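Local coordinates for protein serine protease inhibitor 4, isoform B (Drosophila melanogaster, PDB 4P0F) that probably inhibits serine proteases, and perhaps cysteine proteases as well, by the serpin mechanism, and is seen here in its cleaved form, at residues Met219-Pro224 / Thr265-Lys270; Ala320-Asn325 / Tyr362-Gln367; Val124-Ser127 / Gln131-Ala134. All coordinates share one frame; numbering follows the deposited sequence.

Along the chain come contact 3, contact 1 and contact 2, each closing before the next opens. Contacts 1 and 2 have centres about 15 Å apart and touch through packing of Glu222 OE2 on Val365 CG2 at 3.7 Å. Strand 230-237 pairs with both 218-224 and 360-366, while strand 263-281 of contact 1 pairs farther along with strand 311-324 of contact 2. Contact 3 lies apart, its centre about 47 Å from contact 1, on the opposite side of the chain's centre, and about 32 Å from contact 2. Contacts 1 and 2 thus pack serpin sheet B against sheets C and A, while contact 3 seats the start of helix 129-143 at the far end of the body.

Contact 1: Met219-Pro224 / Thr265-Lys270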
ATOM      1  N   MET A 219      13.304   7.804  17.255  1.00 20.30           N
ATOM      2  CA  MET A 219      13.189   9.187  16.828  1.00 18.65           C
ATOM      3  C   MET A 219      12.547   9.189  15.460  1.00 21.27           C
ATOM      4  O   MET A 219      12.597   8.186  14.742  1.00 19.24           O
ATOM      5  CB  MET A 219      14.557   9.877  16.793  1.00 19.38           C
ATOM      6  CG  MET A 219      15.280   9.887  18.117  1.00 26.59           C
ATOM      7  SD  MET A 219      16.969  10.524  18.007  1.00 31.73           S
ATOM      8  CE  MET A 219      17.456  10.283  19.714  1.00 60.48           C
ATOM      9  N   ALA A 220      11.917  10.301  15.099  1.00 17.54           N
ATOM     10  CA  ALA A 220      11.263  10.381  13.809  1.00 17.72           C
ATOM     11  C   ALA A 220      11.542  11.702  13.128  1.00 17.71           C
ATOM     12  O   ALA A 220      11.814  12.705  13.779  1.00 17.23           O
ATOM     13  CB  ALA A 220       9.759  10.172  13.956  1.00 18.61           C
ATOM     14  N   LEU A 221      11.441  11.676  11.803  1.00 17.16           N
ATOM     15  CA  LEU A 221      11.714  12.818  10.951  1.00 19.60           C
ATOM     16  C   LEU A 221      10.746  12.751   9.780  1.00 18.01           C
ATOM     17  O   LEU A 221      10.409  11.659   9.305  1.00 17.43           O
ATOM     18  CB  LEU A 221      13.181  12.804  10.461  1.00 21.15           C
ATOM     19  CG  LEU A 221      13.770  14.070   9.838  1.00 40.76           C
ATOM     20  CD1 LEU A 221      14.049  15.110  10.903  1.00 50.39           C
ATOM     21  CD2 LEU A 221      15.046  13.734   9.083  1.00 44.80           C
ATOM     22  N   GLU A 222      10.260  13.910   9.355  1.00 17.79           N
ATOM     23  CA  GLU A 222       9.429  14.008   8.164  1.00 16.52           C
ATOM     24  C   GLU A 222      10.120  14.843   7.094  1.00 16.02           C
ATOM     25  O   GLU A 222      10.569  15.956   7.359  1.00 18.49           O
ATOM     26  CB  GLU A 222       8.079  14.625   8.493  1.00 25.53           C
ATOM     27  CG  GLU A 222       6.937  13.697   8.243  1.00 29.84           C
ATOM     28  CD  GLU A 222       5.599  14.298   8.607  1.00 24.11           C
ATOM     29  OE1 GLU A 222       5.464  15.546   8.610  1.00 23.46           O
ATOM     30  OE2 GLU A 222       4.689  13.506   8.890  1.00 25.18           O
ATOM     31  N   LEU A 223      10.185  14.290   5.891  1.00 16.59           N
ATOM     32  CA  LEU A 223      10.776  14.956   4.743  1.00 18.32           C
ATOM     33  C   LEU A 223       9.660  15.329   3.770  1.00 15.46           C
ATOM     34  O   LEU A 223       9.050  14.443   3.164  1.00 17.17           O
ATOM     35  CB  LEU A 223      11.802  14.046   4.070  1.00 18.24           C
ATOM     36  CG  LEU A 223      12.915  13.489   4.962  1.00 19.66           C
ATOM     37  CD1 LEU A 223      13.868  12.616   4.165  1.00 27.03           C
ATOM     38  CD2 LEU A 223      13.676  14.616   5.646  1.00 27.27           C
ATOM     39  N   PRO A 224       9.375  16.632   3.624  1.00 17.14           N
ATOM     40  CA  PRO A 224       8.251  17.034   2.773  1.00 20.49           C
ATOM     41  C   PRO A 224       8.576  17.038   1.283  1.00 22.67           C
ATOM     42  O   PRO A 224       9.716  17.246   0.894  1.00 19.54           O
ATOM     43  CB  PRO A 224       7.936  18.450   3.265  1.00 25.04           C
ATOM     44  CG  PRO A 224       9.234  18.960   3.765  1.00 30.09           C
ATOM     45  CD  PRO A 224       9.931  17.772   4.369  1.00 22.57           C
ATOM     46  N   THR A 265      12.960  21.647  13.590  1.00 25.16           N
ATOM     47  CA  THR A 265      14.252  21.915  14.213  1.00 28.84           C
ATOM     48  C   THR A 265      15.378  21.600  13.227  1.00 25.14           C
ATOM     49  O   THR A 265      15.181  20.849  12.279  1.00 25.45           O
ATOM     50  CB  THR A 265      14.418  21.101  15.522  1.00 37.25           C
ATOM     51  OG1 THR A 265      15.385  21.728  16.370  1.00 39.10           O
ATOM     52  CG2 THR A 265      14.825  19.664  15.243  1.00 29.72           C
ATOM     53  N   LYS A 266      16.554  22.182  13.448  1.00 27.24           N
ATOM     54  CA  LYS A 266      17.682  21.934  12.554  1.00 26.33           C
ATOM     55  C   LYS A 266      18.203  20.517  12.750  1.00 23.93           C
ATOM     56  O   LYS A 266      18.497  20.106  13.876  1.00 26.63           O
ATOM     57  CB  LYS A 266      18.802  22.956  12.793  1.00 29.86           C
ATOM     58  CG  LYS A 266      18.373  24.391  12.531  1.00 59.20           C
ATOM     59  CD  LYS A 266      19.521  25.375  12.710  1.00 70.69           C
ATOM     60  CE  LYS A 266      19.043  26.811  12.557  1.00 69.14           C
ATOM     61  NZ  LYS A 266      20.161  27.743  12.240  1.00 82.56           N
ATOM     62  N   VAL A 267      18.292  19.773  11.650  1.00 22.29           N
ATOM     63  CA  VAL A 267      18.724  18.383  11.684  1.00 21.43           C
ATOM     64  C   VAL A 267      19.832  18.130  10.670  1.00 23.56           C
ATOM     65  O   VAL A 267      19.789  18.660   9.566  1.00 30.90           O
ATOM     66  CB  VAL A 267      17.546  17.431  11.394  1.00 23.91           C
ATOM     67  CG1 VAL A 267      18.019  15.985  11.277  1.00 30.21           C
ATOM     68  CG2 VAL A 267      16.501  17.557  12.485  1.00 26.52           C
ATOM     69  N   ALA A 268      20.828  17.347  11.079  1.00 22.66           N
ATOM     70  CA  ALA A 268      21.830  16.804  10.169  1.00 20.13           C
ATOM     71  C   ALA A 268      21.381  15.396   9.816  1.00 18.50           C
ATOM     72  O   ALA A 268      21.424  14.482  10.647  1.00 22.24           O
ATOM     73  CB  ALA A 268      23.210  16.798  10.798  1.00 26.80           C
ATOM     74  N   LEU A 269      20.910  15.252   8.588  1.00 21.14           N
ATOM     75  CA  LEU A 269      20.305  14.020   8.110  1.00 19.08           C
ATOM     76  C   LEU A 269      21.267  13.207   7.266  1.00 20.88           C
ATOM     77  O   LEU A 269      21.958  13.763   6.410  1.00 20.63           O
ATOM     78  CB  LEU A 269      19.058  14.353   7.289  1.00 18.47           C
ATOM     79  CG  LEU A 269      18.400  13.223   6.497  1.00 16.91           C
ATOM     80  CD1 LEU A 269      17.855  12.145   7.431  1.00 18.69           C
ATOM     81  CD2 LEU A 269      17.296  13.799   5.618  1.00 18.89           C
ATOM     82  N   LYS A 270      21.310  11.896   7.504  1.00 18.59           N
ATOM     83  CA  LYS A 270      21.925  10.971   6.552  1.00 20.41           C
ATOM     84  C   LYS A 270      20.918   9.877   6.236  1.00 21.47           C
ATOM     85  O   LYS A 270      20.369   9.246   7.132  1.00 19.07           O
ATOM     86  CB  LYS A 270      23.236  10.377   7.083  1.00 20.23           C
ATOM     87  CG  LYS A 270      24.368  11.384   7.180  1.00 30.88           C
ATOM     88  CD  LYS A 270      25.591  10.779   7.843  1.00 46.67           C
ATOM     89  CE  LYS A 270      26.868  11.252   7.177  1.00 74.03           C
ATOM     90  NZ  LYS A 270      27.075  12.722   7.272  1.00 76.36           N
TER
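Leu221 and Leu269 each spread a forked end into the space between two strands that run almost at right angles (92°), their axes 10.4 Å apart. Leu221 CD2 settles against Leu269 CD1 at 3.6 Å, the two side chains slanting past one another, and the other prong, Leu221 CD1, reaches on to Val267, meeting CG2 at 3.8 Å tip to tip and lying a little farther from CG1. Leu269 straddles in the same manner: its CD2 is the bump that sits in the notch between the two methyls of Leu223, 3.7 Å from Leu223 CD2 and 3.9 Å from Leu223 CD1. The chain of contacts therefore runs Val267, Leu221, Leu269, Leu223, switching strand at every step. Leu221 owes its reach to a CG set opposite the backbone N (chi1 -165°), which throws both prongs across the gap. Leucine suits positions 221 and 269 because the two methyls of its fork can each serve a different neighbour. Around them, Phe354 of strand 352-355 covers Leu221, Val267 and Leu269, and Phe208 packs on Leu221 and Leu223. In serpin terms strand 219-224 belongs to sheet B and strand 265-270 to sheet C. No hydrogen bond joins the segments, and all four touching side chains are buried, so hydrocarbon packing and the exclusion of water hold the strands here, with shape rather than polarity setting their fit.

Contact 2: Ala320-Asn325 / Tyr362-Gln367; sequences AFIEVN and YVLVHQ
Ile322 meets Tyr362 and Leu364 with its two branches. The shorter one, CG2, abuts the phenol oxygen, 3.5 Å from Tyr362 OH, while the longer one ends in CD1, which lies obliquely to the ring 3.8 Å from Tyr362 CE1. The same CD1 meets Leu364 CD1 end to end at 4.1 Å, so one methyl touches both the ring and the leucine fork. Ile322 can do this because CG1 stands opposite its backbone N (chi1 -174°) and the chain stays extended, carrying CD1 straight across. Tyr362 comes from the other side, its CG between the backbone N and carbonyl carbon (chi1 62°); a long, flat side chain suits a gap in which even the nearest CA atoms, those of Ile322 and Leu364, are 10.4 Å apart.

In the next shell Thr329 packs on Ile322, and Met232 touches Leu364. Farther out, backbone hydrogen bonds from Ile322 to Ala276, and from Phe321 and Glu323 to Ala332 and Glu330, fix strand 320-324 between its neighbours. Strand 328-341, which pairs also with strand 161-174, has the place of the reactive loop inserted into sheet A in cleaved serpins. The contact is the face-to-face packing of serpin sheet A on sheet B.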
ATOM      1  N   ALA A 320       4.493  -3.845  -4.947  1.00 16.31           N
ATOM      2  CA  ALA A 320       4.866  -2.461  -4.691  1.00 14.35           C
ATOM      3  C   ALA A 320       6.356  -2.223  -4.961  1.00 16.72           C
ATOM      4  O   ALA A 320       7.169  -3.152  -4.969  1.00 16.09           O
ATOM      5  CB  ALA A 320       4.505  -2.077  -3.274  1.00 14.60           C
ATOM      6  N   PHE A 321       6.667  -0.960  -5.229  1.00 16.31           N
ATOM      7  CA  PHE A 321       8.006  -0.515  -5.605  1.00 17.72           C
ATOM      8  C   PHE A 321       8.244   0.862  -5.018  1.00 16.64           C
ATOM      9  O   PHE A 321       7.330   1.679  -4.987  1.00 15.46           O
ATOM     10  CB  PHE A 321       8.153  -0.461  -7.129  1.00 16.40           C
ATOM     11  CG  PHE A 321       9.428   0.189  -7.596  1.00 19.37           C
ATOM     12  CD1 PHE A 321       9.490   1.559  -7.799  1.00 21.95           C
ATOM     13  CD2 PHE A 321      10.563  -0.563  -7.801  1.00 27.07           C
ATOM     14  CE1 PHE A 321      10.666   2.159  -8.209  1.00 27.61           C
ATOM     15  CE2 PHE A 321      11.745   0.036  -8.211  1.00 29.60           C
ATOM     16  CZ  PHE A 321      11.787   1.391  -8.422  1.00 28.73           C
ATOM     17  N   ILE A 322       9.470   1.126  -4.571  1.00 17.65           N
ATOM     18  CA  ILE A 322       9.841   2.467  -4.143  1.00 17.72           C
ATOM     19  C   ILE A 322      11.320   2.707  -4.456  1.00 16.95           C
ATOM     20  O   ILE A 322      12.135   1.791  -4.367  1.00 17.30           O
ATOM     21  CB  ILE A 322       9.562   2.686  -2.633  1.00 15.26           C
ATOM     22  CG1 ILE A 322       9.819   4.147  -2.241  1.00 17.95           C
ATOM     23  CG2 ILE A 322      10.398   1.750  -1.781  1.00 16.05           C
ATOM     24  CD1 ILE A 322       9.168   4.539  -0.897  1.00 19.35           C
ATOM     25  N   GLU A 323      11.638   3.927  -4.876  1.00 18.75           N
ATOM     26  CA  GLU A 323      13.024   4.376  -5.019  1.00 16.58           C
ATOM     27  C   GLU A 323      13.134   5.720  -4.338  1.00 17.23           C
ATOM     28  O   GLU A 323      12.288   6.588  -4.529  1.00 18.67           O
ATOM     29  CB  GLU A 323      13.446   4.472  -6.493  1.00 19.38           C
ATOM     30  CG  GLU A 323      12.777   5.604  -7.278  1.00 32.71           C
ATOM     31  CD  GLU A 323      13.444   6.968  -7.085  1.00 46.38           C
ATOM     32  OE1 GLU A 323      14.566   7.027  -6.539  1.00 53.73           O
ATOM     33  OE2 GLU A 323      12.829   7.986  -7.467  1.00 49.79           O
ATOM     34  N   VAL A 324      14.180   5.874  -3.531  1.00 16.97           N
ATOM     35  CA  VAL A 324      14.446   7.093  -2.792  1.00 15.80           C
ATOM     36  C   VAL A 324      15.848   7.584  -3.160  1.00 18.76           C
ATOM     37  O   VAL A 324      16.818   6.852  -2.985  1.00 19.68           O
ATOM     38  CB  VAL A 324      14.360   6.850  -1.279  1.00 17.42           C
ATOM     39  CG1 VAL A 324      14.727   8.117  -0.487  1.00 20.22           C
ATOM     40  CG2 VAL A 324      12.972   6.367  -0.912  1.00 18.15           C
ATOM     41  N   ASN A 325      15.947   8.803  -3.680  1.00 19.99           N
ATOM     42  CA  ASN A 325      17.244   9.360  -4.073  1.00 20.51           C
ATOM     43  C   ASN A 325      17.330  10.850  -3.779  1.00 19.42           C
ATOM     44  O   ASN A 325      16.526  11.393  -3.025  1.00 18.39           O
ATOM     45  CB  ASN A 325      17.523   9.077  -5.556  1.00 22.82           C
ATOM     46  CG  ASN A 325      16.579   9.804  -6.499  1.00 25.11           C
ATOM     47  OD1 ASN A 325      15.790  10.652  -6.094  1.00 21.24           O
ATOM     48  ND2 ASN A 325      16.661   9.462  -7.785  1.00 30.36           N
ATOM     49  N   TYR A 362       9.345   3.372   7.486  1.00 14.79           N
ATOM     50  CA  TYR A 362       8.997   4.623   6.833  1.00 12.49           C
ATOM     51  C   TYR A 362       7.561   4.566   6.318  1.00 15.23           C
ATOM     52  O   TYR A 362       7.006   3.491   6.064  1.00 17.31           O
ATOM     53  CB  TYR A 362       9.977   4.944   5.688  1.00 15.79           C
ATOM     54  CG  TYR A 362       9.971   3.920   4.581  1.00 14.09           C
ATOM     55  CD1 TYR A 362       9.032   3.989   3.561  1.00 18.60           C
ATOM     56  CD2 TYR A 362      10.872   2.868   4.574  1.00 16.04           C
ATOM     57  CE1 TYR A 362       9.004   3.051   2.555  1.00 17.76           C
ATOM     58  CE2 TYR A 362      10.850   1.917   3.567  1.00 16.78           C
ATOM     59  CZ  TYR A 362       9.911   2.015   2.562  1.00 18.76           C
ATOM     60  OH  TYR A 362       9.873   1.068   1.564  1.00 20.41           O
ATOM     61  N   VAL A 363       6.969   5.744   6.194  1.00 13.52           N
ATOM     62  CA  VAL A 363       5.599   5.914   5.738  1.00 14.85           C
ATOM     63  C   VAL A 363       5.532   7.120   4.820  1.00 15.96           C
ATOM     64  O   VAL A 363       6.072   8.175   5.135  1.00 18.12           O
ATOM     65  CB  VAL A 363       4.624   6.132   6.913  1.00 15.88           C
ATOM     66  CG1 VAL A 363       3.170   6.025   6.424  1.00 15.96           C
ATOM     67  CG2 VAL A 363       4.890   5.141   8.025  1.00 17.02           C
ATOM     68  N   LEU A 364       4.899   6.956   3.664  1.00 12.11           N
ATOM     69  CA  LEU A 364       4.557   8.094   2.813  1.00 12.58           C
ATOM     70  C   LEU A 364       3.155   8.533   3.212  1.00 16.81           C
ATOM     71  O   LEU A 364       2.180   7.789   3.020  1.00 16.32           O
ATOM     72  CB  LEU A 364       4.619   7.725   1.324  1.00 16.19           C
ATOM     73  CG  LEU A 364       5.995   7.349   0.773  1.00 30.26           C
ATOM     74  CD1 LEU A 364       5.945   7.099  -0.733  1.00 27.73           C
ATOM     75  CD2 LEU A 364       7.000   8.440   1.069  1.00 31.46           C
ATOM     76  N   VAL A 365       3.068   9.718   3.804  1.00 18.23           N
ATOM     77  CA  VAL A 365       1.858  10.155   4.490  1.00 20.22           C
ATOM     78  C   VAL A 365       1.304  11.432   3.893  1.00 26.54           C
ATOM     79  O   VAL A 365       2.041  12.379   3.610  1.00 24.84           O
ATOM     80  CB  VAL A 365       2.114  10.385   6.004  1.00 31.89           C
ATOM     81  CG1 VAL A 365       2.451   9.092   6.685  1.00 43.54           C
ATOM     82  CG2 VAL A 365       3.233  11.367   6.228  1.00 33.26           C
ATOM     83  N   HIS A 366      -0.007  11.444   3.690  1.00 21.39           N
ATOM     84  CA  HIS A 366      -0.713  12.661   3.325  1.00 24.82           C
ATOM     85  C   HIS A 366      -1.233  13.317   4.592  1.00 33.42           C
ATOM     86  O   HIS A 366      -1.944  12.686   5.386  1.00 26.25           O
ATOM     87  CB  HIS A 366      -1.859  12.369   2.357  1.00 35.53           C
ATOM     88  CG  HIS A 366      -2.829  13.500   2.218  1.00 56.34           C
ATOM     89  ND1 HIS A 366      -2.807  14.376   1.155  1.00 65.18           N
ATOM     90  CD2 HIS A 366      -3.846  13.906   3.017  1.00 65.90           C
ATOM     91  CE1 HIS A 366      -3.771  15.268   1.301  1.00 74.31           C
ATOM     92  NE2 HIS A 366      -4.415  15.005   2.423  1.00 79.84           N
ATOM     93  N   GLN A 367      -0.866  14.582   4.779  1.00 30.29           N
ATOM     94  CA  GLN A 367      -1.260  15.360   5.953  1.00 35.15           C
ATOM     95  C   GLN A 367      -0.974  14.628   7.265  1.00 33.94           C
ATOM     96  O   GLN A 367       0.181  14.325   7.576  1.00 34.58           O
ATOM     97  CB  GLN A 367      -2.745  15.725   5.868  1.00 48.35           C
ATOM     98  CG  GLN A 367      -3.053  16.733   4.766  1.00 74.79           C
ATOM     99  CD  GLN A 367      -4.525  17.094   4.684  1.00 82.72           C
ATOM    100  OE1 GLN A 367      -5.301  16.803   5.594  1.00 88.42           O
ATOM    101  NE2 GLN A 367      -4.918  17.730   3.584  1.00 82.53           N
TER

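Contact 3: Val124-Ser127 / Gln131-Ala134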
ATOM      1  N   VAL A 124     -13.422  -9.090 -20.419  1.00 21.04           N
ATOM      2  CA  VAL A 124     -12.292  -9.882 -20.908  1.00 21.64           C
ATOM      3  C   VAL A 124     -12.652 -11.364 -20.951  1.00 26.08           C
ATOM      4  O   VAL A 124     -13.592 -11.795 -20.284  1.00 24.67           O
ATOM      5  CB  VAL A 124     -11.028  -9.695 -20.024  1.00 26.03           C
ATOM      6  CG1 VAL A 124     -10.614  -8.225 -19.969  1.00 24.52           C
ATOM      7  CG2 VAL A 124     -11.259 -10.237 -18.622  1.00 23.14           C
ATOM      8  N   ASP A 125     -11.905 -12.138 -21.732  1.00 22.83           N
ATOM      9  CA  ASP A 125     -12.133 -13.575 -21.846  1.00 24.80           C
ATOM     10  C   ASP A 125     -11.124 -14.331 -20.986  1.00 22.80           C
ATOM     11  O   ASP A 125      -9.995 -14.573 -21.416  1.00 24.14           O
ATOM     12  CB  ASP A 125     -12.033 -14.018 -23.310  1.00 28.09           C
ATOM     13  CG  ASP A 125     -12.381 -15.478 -23.508  1.00 33.15           C
ATOM     14  OD1 ASP A 125     -12.559 -16.197 -22.508  1.00 29.78           O
ATOM     15  OD2 ASP A 125     -12.465 -15.917 -24.674  1.00 32.65           O
ATOM     16  N   PHE A 126     -11.518 -14.690 -19.765  1.00 21.79           N
ATOM     17  CA  PHE A 126     -10.604 -15.363 -18.834  1.00 23.72           C
ATOM     18  C   PHE A 126     -10.241 -16.794 -19.248  1.00 22.71           C
ATOM     19  O   PHE A 126      -9.266 -17.351 -18.748  1.00 25.28           O
ATOM     20  CB  PHE A 126     -11.197 -15.376 -17.420  1.00 20.39           C
ATOM     21  CG  PHE A 126     -11.171 -14.029 -16.729  1.00 19.10           C
ATOM     22  CD1 PHE A 126      -9.973 -13.377 -16.469  1.00 18.52           C
ATOM     23  CD2 PHE A 126     -12.351 -13.435 -16.301  1.00 18.65           C
ATOM     24  CE1 PHE A 126      -9.962 -12.157 -15.821  1.00 20.18           C
ATOM     25  CE2 PHE A 126     -12.348 -12.211 -15.663  1.00 20.28           C
ATOM     26  CZ  PHE A 126     -11.149 -11.568 -15.422  1.00 19.84           C
ATOM     27  N   SER A 127     -11.014 -17.392 -20.150  1.00 23.93           N
ATOM     28  CA  SER A 127     -10.654 -18.700 -20.695  1.00 25.48           C
ATOM     29  C   SER A 127      -9.374 -18.576 -21.509  1.00 28.35           C
ATOM     30  O   SER A 127      -8.563 -19.505 -21.569  1.00 29.11           O
ATOM     31  CB  SER A 127     -11.780 -19.263 -21.561  1.00 30.83           C
ATOM     32  OG  SER A 127     -12.940 -19.452 -20.772  1.00 34.40           O
ATOM     33  N   GLN A 131      -4.114 -13.950 -22.511  1.00 25.09           N
ATOM     34  CA  GLN A 131      -4.603 -12.705 -23.082  1.00 25.40           C
ATOM     35  C   GLN A 131      -5.239 -11.822 -22.011  1.00 23.74           C
ATOM     36  O   GLN A 131      -4.993 -10.617 -21.959  1.00 23.18           O
ATOM     37  CB  GLN A 131      -5.599 -13.013 -24.196  1.00 30.43           C
ATOM     38  CG  GLN A 131      -6.312 -11.831 -24.801  1.00 36.06           C
ATOM     39  CD  GLN A 131      -7.380 -12.285 -25.782  1.00 43.64           C
ATOM     40  OE1 GLN A 131      -8.562 -12.369 -25.443  1.00 39.36           O
ATOM     41  NE2 GLN A 131      -6.961 -12.618 -26.996  1.00 44.52           N
ATOM     42  N   ALA A 132      -6.052 -12.421 -21.149  1.00 23.21           N
ATOM     43  CA  ALA A 132      -6.708 -11.668 -20.078  1.00 22.47           C
ATOM     44  C   ALA A 132      -5.702 -11.068 -19.083  1.00 20.46           C
ATOM     45  O   ALA A 132      -5.832  -9.913 -18.671  1.00 20.67           O
ATOM     46  CB  ALA A 132      -7.703 -12.559 -19.351  1.00 21.13           C
ATOM     47  N   ALA A 133      -4.698 -11.849 -18.707  1.00 20.30           N
ATOM     48  CA  ALA A 133      -3.676 -11.370 -17.798  1.00 19.77           C
ATOM     49  C   ALA A 133      -2.921 -10.221 -18.451  1.00 20.21           C
ATOM     50  O   ALA A 133      -2.640  -9.218 -17.806  1.00 20.48           O
ATOM     51  CB  ALA A 133      -2.732 -12.489 -17.421  1.00 20.89           C
ATOM     52  N   ALA A 134      -2.615 -10.358 -19.738  1.00 22.97           N
ATOM     53  CA  ALA A 134      -1.891  -9.307 -20.446  1.00 25.15           C
ATOM     54  C   ALA A 134      -2.703  -8.013 -20.440  1.00 21.74           C
ATOM     55  O   ALA A 134      -2.154  -6.939 -20.230  1.00 22.93           O
ATOM     56  CB  ALA A 134      -1.567  -9.735 -21.876  1.00 27.62           C
TER
HETATM   57  O   HOH W   1      -8.994 -12.161 -22.875  1.00 25.31           O
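The turn between strand 120-124 and helix 129-143, the entry into helix F of the serpin fold, packs back on the helix it leads into through Val124, Asp125 and Phe126 meeting Gln131 and Ala132. At its centre is the methyl of Ala132. Asp125 O lies 3.7 Å from Ala132 CB, and Phe126 CD1 is 3.8 Å from it, approaching obliquely; Val124 CG2 stands a little farther off. Alanine suits this helical position, since a single methyl lets the loop backbone come close: the CA atoms of Phe126 and Ala132 are 5.5 Å apart. Although the CB of Phe126 is directed away from the helix, its ring turns back, with CG opposite the carbonyl carbon (chi1 -73°). Val124 CG2 rests 3.5 Å above one face of that ring, offset toward the rim. Leu157, Val164 and Ile136 also touch this phenylalanine, apolar and buried, and backbone bonds from Val124 to Val99 and Asp101 tie the strand end to strand 91-100 and the loop after it.

On the exposed side the joint is polar. The extended chain of Gln131 carries its OE1 toward the loop, where a water donates to it at 2.6 Å and to Asp125 O at 3.0 Å, bridging helix and loop. Within the loop Asp125 forms a weak Asx turn: its OD1 accepts from Ser127 N at 3.1 Å, with an N-H...O angle of 133°.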